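Local coordinates for protein transcription factor SKN7 (Chaetomium thermophilum, PDB 5D5W) that binds heat-shock element DNA through its HSF-type domain and probably regulates genes in response to osmotic and oxidative stress, at residues 6-9 with 10-14. Numbering follows the deposited sequence.
Sequences RKLY and KMLED
Y9 and E13 meet four residues apart along the chain. A carboxylate oxygen of E13 makes an edge-on contact with a ring CH of Y9: OE1 lies near the ring plane, 3.4 Å from CE2. The ring and carboxylate planes stand 90° apart. CG of Y9 lies anti to the backbone N (chi1 -166°), which turns the ring along the helix toward E13. The ring also meets W23, and its hydroxyl is hydrogen-bonded to the carbonyl of A92. Replacing Y9 by an alanine is likely to leave the A92 carbonyl without this donor, take the ring edge from E13 and open a gap beside W23.

On the buried face, the side chains of L8 and M11 cross at a slant and touch by their terminal methyls, CD1 of L8 4.1 Å from CE of M11. M11 bends at chi3 (69°) to reach it. F30 touches L8 and L12, while M11 packs on F38 and I42.

Backbone i to i+4 hydrogen bonds run from K10 N to R6 O (2.9 Å) and L12 N to L8 O (3.2 Å). This is one amphipathic stretch of helix 3-12 of the HSF-type, winged helix-turn-helix DNA-binding domain, packed against its sheet and helix 35-46.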
loop_
_atom_site.group_PDB
_atom_site.type_symbol
_atom_site.label_atom_id
_atom_site.label_comp_id
_atom_site.label_asym_id
_atom_site.label_seq_id
_atom_site.Cartn_x
_atom_site.Cartn_y
_atom_site.Cartn_z
ATOM N N ARG B 6 15.861 9.381 -12.188
ATOM C CA ARG B 6 15.621 10.699 -12.773
ATOM C C ARG B 6 14.239 11.201 -12.395
ATOM O O ARG B 6 14.095 12.318 -11.903
ATOM C CB ARG B 6 15.763 10.644 -14.304
ATOM C CG ARG B 6 15.070 11.776 -15.064
ATOM C CD ARG B 6 15.585 11.908 -16.492
ATOM N NE ARG B 6 15.709 10.617 -17.183
ATOM C CZ ARG B 6 14.722 9.977 -17.815
ATOM N NH1 ARG B 6 13.490 10.484 -17.860
ATOM N NH2 ARG B 6 14.969 8.809 -18.410
ATOM N N LYS B 7 13.232 10.367 -12.631
ATOM C CA LYS B 7 11.851 10.713 -12.311
ATOM C C LYS B 7 11.634 10.907 -10.813
ATOM O O LYS B 7 10.840 11.749 -10.396
ATOM C CB LYS B 7 10.896 9.644 -12.837
ATOM C CG LYS B 7 10.770 9.649 -14.353
ATOM C CD LYS B 7 9.346 9.344 -14.806
ATOM C CE LYS B 7 9.196 7.956 -15.415
ATOM N NZ LYS B 7 9.362 8.013 -16.895
ATOM N N LEU B 8 12.340 10.125 -10.010
ATOM C CA LEU B 8 12.281 10.260 -8.566
ATOM C C LEU B 8 12.836 11.623 -8.176
ATOM O O LEU B 8 12.173 12.397 -7.502
ATOM C CB LEU B 8 13.094 9.145 -7.913
ATOM C CG LEU B 8 13.057 9.024 -6.399
ATOM C CD1 LEU B 8 11.644 8.735 -5.928
ATOM C CD2 LEU B 8 14.002 7.920 -5.958
ATOM N N TYR B 9 14.047 11.920 -8.638
ATOM C CA TYR B 9 14.701 13.193 -8.336
ATOM C C TYR B 9 13.861 14.401 -8.749
ATOM O O TYR B 9 13.749 15.360 -7.992
ATOM C CB TYR B 9 16.067 13.276 -9.023
ATOM C CG TYR B 9 16.934 14.394 -8.487
ATOM C CD1 TYR B 9 17.860 14.155 -7.476
ATOM C CD2 TYR B 9 16.819 15.699 -8.982
ATOM C CE1 TYR B 9 18.654 15.177 -6.978
ATOM C CE2 TYR B 9 17.607 16.729 -8.487
ATOM C CZ TYR B 9 18.522 16.467 -7.485
ATOM O OH TYR B 9 19.317 17.485 -6.993
ATOM N N LYS B 10 13.294 14.344 -9.954
ATOM C CA LYS B 10 12.501 15.445 -10.519
ATOM C C LYS B 10 11.202 15.666 -9.744
ATOM O O LYS B 10 10.737 16.798 -9.590
ATOM C CB LYS B 10 12.195 15.177 -12.000
ATOM C CG LYS B 10 11.833 16.427 -12.794
ATOM C CD LYS B 10 12.101 16.283 -14.291
ATOM C CE LYS B 10 11.020 15.482 -15.003
ATOM N NZ LYS B 10 11.195 15.488 -16.490
ATOM N N MET B 11 10.633 14.571 -9.256
ATOM C CA MET B 11 9.459 14.599 -8.389
ATOM C C MET B 11 9.778 15.398 -7.124
ATOM O O MET B 11 8.970 16.190 -6.642
ATOM C CB MET B 11 9.095 13.156 -8.012
ATOM C CG MET B 11 7.644 12.878 -7.675
ATOM S SD MET B 11 7.471 11.137 -7.237
ATOM C CE MET B 11 8.358 11.121 -5.685
ATOM N N LEU B 12 10.981 15.177 -6.600
ATOM C CA LEU B 12 11.435 15.836 -5.387
ATOM C C LEU B 12 11.943 17.254 -5.659
ATOM O O LEU B 12 12.150 18.027 -4.727
ATOM C CB LEU B 12 12.539 14.998 -4.731
ATOM C CG LEU B 12 12.093 13.686 -4.074
ATOM C CD1 LEU B 12 13.240 12.696 -3.950
ATOM C CD2 LEU B 12 11.490 13.964 -2.713
ATOM N N GLU B 13 12.128 17.594 -6.932
ATOM C CA GLU B 13 12.633 18.908 -7.335
ATOM C C GLU B 13 11.493 19.936 -7.391
ATOM O O GLU B 13 11.723 21.110 -7.692
ATOM C CB GLU B 13 13.326 18.790 -8.709
ATOM C CG GLU B 13 14.493 19.741 -8.954
ATOM C CD GLU B 13 15.373 19.326 -10.137
ATOM O OE1 GLU B 13 16.603 19.563 -10.085
ATOM O OE2 GLU B 13 14.846 18.765 -11.122
ATOM N N ASP B 14 10.272 19.496 -7.089
ATOM C CA ASP B 14 9.068 20.308 -7.283
ATOM C C ASP B 14 8.391 20.693 -5.959
ATOM O O ASP B 14 7.905 19.823 -5.235
ATOM C CB ASP B 14 8.080 19.541 -8.160
ATOM C CG ASP B 14 6.888 20.379 -8.561
ATOM O OD1 ASP B 14 6.589 21.375 -7.864
ATOM O OD2 ASP B 14 6.251 20.033 -9.577
#